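Long-range contact in CalS11 (Micromonospora echinospora, PDB 3TOS), which probably transfers a methyl group from S-adenosylmethionine to an oxygen atom during biosynthesis of the antibiotic calicheamicin: residues 105-117 with 124-137. Residues are numbered along the deposited sequence; the frame is centred on the assembly and turned at random.
Sequences GFDTFTGFPDVND and TAYQGRFAVPGGYP. With SAH (S-adenosyl-L-homocysteine), chain O.
F112 and F130 meet beside the S-adenosyl-L-homocysteine in an offset edge-to-face pair, F130 turning its edge to the face of F112, with planes at 87° and CE2 of F130 3.5 Å from CZ of F112. Each ring also touches the ligand: adenine C8 lies at the edge of F112, whereas the sulfur SD sits over one face of F130, opposite CG of R129. Two bonds hold the backbone of F112, its N donating to R129 O (2.9 Å) and its O accepting from G128 N (2.8 Å). G111 comes close to the other loop, its CA 3.0 Å from R129 O. F109 CG is anti to its own carbonyl carbon (chi1 -61°), which lays the ring between D107 CB on one face and P137 CG on the other, the latter a CH-pi contact with CG 4.0 Å from the F109 ring centroid. D107 grips both ribose hydroxyls, OD1 taking O2' and OD2 taking O3', while OD1 also accepts from F109 N in an Asx turn. Such an acidic residue ending the second parallel strand is characteristic of Rossmann-like methyltransferases. The loop after strand 103-107 packs along segment 124-135, which leads into helix 136-148, with F109 and P137 both against strand 160-164.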
loop_
_atom_site.group_PDB
_atom_site.type_symbol
_atom_site.label_atom_id
_atom_site.label_comp_id
_atom_site.label_asym_id
_atom_site.label_seq_id
_atom_site.Cartn_x
_atom_site.Cartn_y
_atom_site.Cartn_z
ATOM N N GLY B 105 -19.462 -26.463 21.792
ATOM C CA GLY B 105 -19.101 -25.984 23.131
ATOM C C GLY B 105 -18.904 -27.147 24.074
ATOM O O GLY B 105 -19.735 -28.012 24.185
ATOM N N PHE B 106 -17.760 -27.184 24.741
ATOM C CA PHE B 106 -17.430 -28.280 25.663
ATOM C C PHE B 106 -17.390 -27.759 27.086
ATOM O O PHE B 106 -16.723 -26.744 27.377
ATOM C CB PHE B 106 -16.020 -28.890 25.372
ATOM C CG PHE B 106 -15.857 -29.482 24.008
ATOM C CD1 PHE B 106 -15.563 -28.672 22.901
ATOM C CD2 PHE B 106 -15.925 -30.876 23.822
ATOM C CE1 PHE B 106 -15.377 -29.260 21.606
ATOM C CE2 PHE B 106 -15.765 -31.440 22.532
ATOM C CZ PHE B 106 -15.500 -30.641 21.441
ATOM N N ASP B 107 -18.040 -28.461 28.009
ATOM C CA ASP B 107 -17.936 -28.113 29.424
ATOM C C ASP B 107 -18.433 -29.313 30.216
ATOM O O ASP B 107 -19.200 -30.133 29.685
ATOM C CB ASP B 107 -18.846 -26.878 29.735
ATOM C CG ASP B 107 -18.390 -26.092 30.924
ATOM O OD1 ASP B 107 -18.296 -26.648 32.060
ATOM O OD2 ASP B 107 -18.132 -24.900 30.754
ATOM N N THR B 108 -18.075 -29.420 31.486
ATOM C CA THR B 108 -18.746 -30.353 32.381
ATOM C C THR B 108 -20.167 -29.868 32.663
ATOM O O THR B 108 -21.080 -30.685 32.896
ATOM C CB THR B 108 -18.055 -30.413 33.751
ATOM O OG1 THR B 108 -18.001 -29.085 34.259
ATOM C CG2 THR B 108 -16.615 -30.982 33.664
ATOM N N PHE B 109 -20.341 -28.536 32.617
ATOM C CA PHE B 109 -21.545 -27.827 33.103
ATOM C C PHE B 109 -21.764 -28.025 34.577
ATOM O O PHE B 109 -22.785 -27.614 35.101
ATOM C CB PHE B 109 -22.783 -28.114 32.234
ATOM C CG PHE B 109 -22.611 -27.666 30.816
ATOM C CD1 PHE B 109 -22.791 -26.307 30.492
ATOM C CD2 PHE B 109 -22.235 -28.586 29.805
ATOM C CE1 PHE B 109 -22.643 -25.878 29.165
ATOM C CE2 PHE B 109 -22.093 -28.178 28.482
ATOM C CZ PHE B 109 -22.259 -26.814 28.165
ATOM N N THR B 110 -20.764 -28.586 35.261
ATOM C CA THR B 110 -20.823 -28.734 36.727
ATOM C C THR B 110 -19.600 -28.099 37.365
ATOM O O THR B 110 -19.226 -28.397 38.519
ATOM C CB THR B 110 -20.905 -30.227 37.138
ATOM O OG1 THR B 110 -19.785 -30.926 36.597
ATOM C CG2 THR B 110 -22.153 -30.868 36.571
ATOM N N GLY B 111 -18.957 -27.207 36.634
ATOM C CA GLY B 111 -17.818 -26.520 37.230
ATOM C C GLY B 111 -16.513 -27.261 37.098
ATOM O O GLY B 111 -16.459 -28.368 36.554
ATOM N N PHE B 112 -15.444 -26.687 37.624
ATOM C CA PHE B 112 -14.159 -27.383 37.524
ATOM C C PHE B 112 -14.237 -28.810 38.073
ATOM O O PHE B 112 -14.726 -29.015 39.186
ATOM C CB PHE B 112 -13.087 -26.652 38.379
ATOM C CG PHE B 112 -12.718 -25.280 37.918
ATOM C CD1 PHE B 112 -12.677 -24.921 36.581
ATOM C CD2 PHE B 112 -12.304 -24.345 38.872
ATOM C CE1 PHE B 112 -12.319 -23.636 36.189
ATOM C CE2 PHE B 112 -11.912 -23.047 38.479
ATOM C CZ PHE B 112 -11.917 -22.699 37.135
ATOM N N PRO B 113 -13.753 -29.829 37.334
ATOM C CA PRO B 113 -13.894 -31.202 37.871
ATOM C C PRO B 113 -12.784 -31.631 38.840
ATOM O O PRO B 113 -12.977 -32.562 39.642
ATOM C CB PRO B 113 -13.823 -32.076 36.612
ATOM C CG PRO B 113 -12.893 -31.277 35.709
ATOM C CD PRO B 113 -13.244 -29.820 35.940
ATOM N N ASP B 114 -11.624 -30.973 38.723
ATOM C CA ASP B 114 -10.497 -31.138 39.645
ATOM C C ASP B 114 -9.627 -29.936 39.408
ATOM O O ASP B 114 -9.825 -29.227 38.389
ATOM C CB ASP B 114 -9.708 -32.412 39.330
ATOM C CG ASP B 114 -9.463 -32.600 37.857
ATOM O OD1 ASP B 114 -8.905 -31.728 37.155
ATOM O OD2 ASP B 114 -9.892 -33.626 37.367
ATOM N N VAL B 115 -8.700 -29.651 40.320
ATOM C CA VAL B 115 -7.654 -28.724 39.909
ATOM C C VAL B 115 -6.254 -29.237 40.231
ATOM O O VAL B 115 -6.079 -30.143 41.043
ATOM C CB VAL B 115 -7.863 -27.298 40.538
ATOM C CG1 VAL B 115 -9.288 -26.786 40.292
ATOM C CG2 VAL B 115 -7.577 -27.294 42.043
ATOM N N ASN B 116 -5.231 -28.634 39.608
ATOM C CA ASN B 116 -3.856 -29.000 39.886
ATOM C C ASN B 116 -3.318 -27.958 40.865
ATOM O O ASN B 116 -3.801 -26.813 40.887
ATOM C CB ASN B 116 -3.099 -28.979 38.522
ATOM C CG ASN B 116 -1.689 -29.456 38.593
ATOM O OD1 ASN B 116 -0.812 -28.736 39.076
ATOM N ND2 ASN B 116 -1.426 -30.638 38.035
ATOM N N ASP B 117 -2.306 -28.343 41.630
ATOM C CA ASP B 117 -1.623 -27.381 42.493
ATOM C C ASP B 117 -1.220 -26.084 41.788
ATOM O O ASP B 117 -1.312 -25.021 42.406
ATOM C CB ASP B 117 -0.414 -28.051 43.156
ATOM C CG ASP B 117 -0.816 -28.892 44.340
ATOM O OD1 ASP B 117 -1.998 -28.824 44.791
ATOM O OD2 ASP B 117 0.073 -29.600 44.854
ATOM N N THR B 124 -10.626 -19.012 43.967
ATOM C CA THR B 124 -11.733 -19.705 43.277
ATOM C C THR B 124 -11.318 -20.948 42.515
ATOM O O THR B 124 -12.121 -21.549 41.785
ATOM C CB THR B 124 -12.557 -18.777 42.356
ATOM O OG1 THR B 124 -11.682 -18.191 41.392
ATOM C CG2 THR B 124 -13.246 -17.699 43.174
ATOM N N ALA B 125 -10.099 -21.412 42.773
ATOM C CA ALA B 125 -9.605 -22.644 42.137
ATOM C C ALA B 125 -9.957 -23.879 42.983
ATOM O O ALA B 125 -9.118 -24.441 43.705
ATOM C CB ALA B 125 -8.087 -22.539 41.876
ATOM N N TYR B 126 -11.218 -24.300 42.898
ATOM C CA TYR B 126 -11.656 -25.475 43.624
ATOM C C TYR B 126 -12.708 -26.219 42.813
ATOM O O TYR B 126 -13.362 -25.636 41.916
ATOM C CB TYR B 126 -12.165 -25.133 45.049
ATOM C CG TYR B 126 -13.236 -24.061 45.074
ATOM C CD1 TYR B 126 -14.527 -24.338 44.612
ATOM C CD2 TYR B 126 -12.966 -22.766 45.516
ATOM C CE1 TYR B 126 -15.578 -23.353 44.611
ATOM C CE2 TYR B 126 -13.991 -21.786 45.519
ATOM C CZ TYR B 126 -15.279 -22.072 45.053
ATOM O OH TYR B 126 -16.253 -21.077 45.064
ATOM N N GLN B 127 -12.836 -27.517 43.072
ATOM C CA GLN B 127 -13.846 -28.346 42.352
ATOM C C GLN B 127 -15.273 -27.746 42.459
ATOM O O GLN B 127 -15.733 -27.345 43.537
ATOM C CB GLN B 127 -13.820 -29.795 42.892
ATOM C CG GLN B 127 -14.564 -30.835 42.049
ATOM C CD GLN B 127 -16.111 -30.710 42.040
ATOM O OE1 GLN B 127 -16.778 -30.809 40.963
ATOM N NE2 GLN B 127 -16.691 -30.564 43.220
ATOM N N GLY B 128 -15.926 -27.633 41.311
ATOM C CA GLY B 128 -17.277 -27.141 41.228
ATOM C C GLY B 128 -17.424 -25.670 40.939
ATOM O O GLY B 128 -18.522 -25.221 40.679
ATOM N N ARG B 129 -16.336 -24.912 41.003
ATOM C CA ARG B 129 -16.394 -23.487 40.708
ATOM C C ARG B 129 -16.901 -23.329 39.285
ATOM O O ARG B 129 -16.485 -24.091 38.404
ATOM C CB ARG B 129 -15.022 -22.813 40.854
ATOM C CG ARG B 129 -15.063 -21.343 40.462
ATOM C CD ARG B 129 -15.800 -20.544 41.625
ATOM N NE ARG B 129 -15.958 -19.108 41.382
ATOM C CZ ARG B 129 -16.403 -18.230 42.279
ATOM N NH1 ARG B 129 -16.725 -18.600 43.515
ATOM N NH2 ARG B 129 -16.497 -16.945 41.958
ATOM N N PHE B 130 -17.824 -22.371 39.073
ATOM C CA PHE B 130 -18.434 -22.123 37.779
ATOM C C PHE B 130 -19.548 -23.107 37.370
ATOM O O PHE B 130 -20.006 -23.065 36.214
ATOM C CB PHE B 130 -17.457 -21.946 36.597
ATOM C CG PHE B 130 -16.473 -20.830 36.739
ATOM C CD1 PHE B 130 -16.881 -19.512 36.832
ATOM C CD2 PHE B 130 -15.122 -21.109 36.686
ATOM C CE1 PHE B 130 -15.957 -18.482 36.967
ATOM C CE2 PHE B 130 -14.183 -20.100 36.803
ATOM C CZ PHE B 130 -14.609 -18.760 36.931
ATOM N N ALA B 131 -19.975 -23.990 38.278
ATOM C CA ALA B 131 -21.119 -24.870 38.024
ATOM C C ALA B 131 -22.331 -24.037 37.552
ATOM O O ALA B 131 -22.577 -22.938 38.071
ATOM C CB ALA B 131 -21.523 -25.610 39.255
ATOM N N VAL B 132 -23.092 -24.572 36.592
ATOM C CA VAL B 132 -24.339 -23.980 36.239
ATOM C C VAL B 132 -25.440 -24.981 36.649
ATOM O O VAL B 132 -25.162 -26.128 36.958
ATOM C CB VAL B 132 -24.380 -23.625 34.726
ATOM C CG1 VAL B 132 -23.237 -22.619 34.410
ATOM C CG2 VAL B 132 -24.213 -24.853 33.866
ATOM N N PRO B 133 -26.702 -24.529 36.680
ATOM C CA PRO B 133 -27.719 -25.370 37.300
ATOM C C PRO B 133 -27.951 -26.688 36.609
ATOM O O PRO B 133 -27.737 -26.796 35.369
ATOM C CB PRO B 133 -28.982 -24.520 37.122
ATOM C CG PRO B 133 -28.521 -23.117 37.129
ATOM C CD PRO B 133 -27.183 -23.148 36.412
ATOM N N GLY B 134 -28.415 -27.683 37.371
ATOM C CA GLY B 134 -28.971 -28.880 36.745
ATOM C C GLY B 134 -29.970 -28.609 35.639
ATOM O O GLY B 134 -30.879 -27.785 35.809
ATOM N N GLY B 135 -29.752 -29.255 34.481
ATOM C CA GLY B 135 -30.618 -29.064 33.355
ATOM C C GLY B 135 -30.210 -27.894 32.479
ATOM O O GLY B 135 -30.873 -27.646 31.505
ATOM N N TYR B 136 -29.155 -27.167 32.848
ATOM C CA TYR B 136 -28.787 -26.034 32.052
ATOM C C TYR B 136 -28.465 -26.310 30.519
ATOM O O TYR B 136 -28.848 -25.516 29.677
ATOM C CB TYR B 136 -27.641 -25.220 32.747
ATOM C CG TYR B 136 -27.487 -23.874 32.070
ATOM C CD1 TYR B 136 -28.356 -22.819 32.391
ATOM C CD2 TYR B 136 -26.570 -23.686 31.025
ATOM C CE1 TYR B 136 -28.257 -21.579 31.749
ATOM C CE2 TYR B 136 -26.516 -22.467 30.336
ATOM C CZ TYR B 136 -27.354 -21.409 30.714
ATOM O OH TYR B 136 -27.280 -20.212 30.070
ATOM N N PRO B 137 -27.749 -27.393 30.196
ATOM C CA PRO B 137 -27.427 -27.596 28.791
ATOM C C PRO B 137 -28.661 -27.692 27.917
ATOM O O PRO B 137 -28.593 -27.188 26.805
ATOM C CB PRO B 137 -26.591 -28.902 28.785
ATOM C CG PRO B 137 -25.941 -28.967 30.205
ATOM C CD PRO B 137 -27.061 -28.335 31.108
HETATM N N SAH O . -16.640 -18.922 28.340
HETATM C CA SAH O . -17.471 -18.626 29.552
HETATM C CB SAH O . -16.695 -18.755 30.852
HETATM C CG SAH O . -16.238 -20.205 31.118
HETATM S SD SAH O . -15.801 -20.388 32.835
HETATM C C SAH O . -17.956 -17.186 29.399
HETATM O O SAH O . -18.724 -16.675 30.271
HETATM O OXT SAH O . -17.711 -16.534 28.376
HETATM C "C5'" SAH O . -14.721 -21.829 32.825
HETATM C "C4'" SAH O . -15.428 -23.154 32.382
HETATM O "O4'" SAH O . -14.422 -24.147 32.135
HETATM C "C3'" SAH O . -16.291 -23.686 33.536
HETATM O "O3'" SAH O . -17.685 -23.725 33.143
HETATM C "C2'" SAH O . -15.684 -25.052 33.809
HETATM O "O2'" SAH O . -16.628 -26.078 34.181
HETATM C "C1'" SAH O . -14.998 -25.379 32.461
HETATM N N9 SAH O . -13.914 -26.381 32.613
HETATM C C8 SAH O . -12.750 -26.256 33.304
HETATM N N7 SAH O . -12.117 -27.454 33.213
HETATM C C5 SAH O . -12.863 -28.322 32.499
HETATM C C6 SAH O . -12.710 -29.718 32.073
HETATM N N6 SAH O . -11.638 -30.438 32.476
HETATM N N1 SAH O . -13.709 -30.231 31.311
HETATM C C2 SAH O . -14.793 -29.490 30.931
HETATM N N3 SAH O . -15.035 -28.225 31.342
HETATM C C4 SAH O . -14.040 -27.613 32.076
HETATM O O HOH W 1 -19.908 -25.291 34.530
HETATM O O HOH W 2 -25.442 -28.084 34.456
#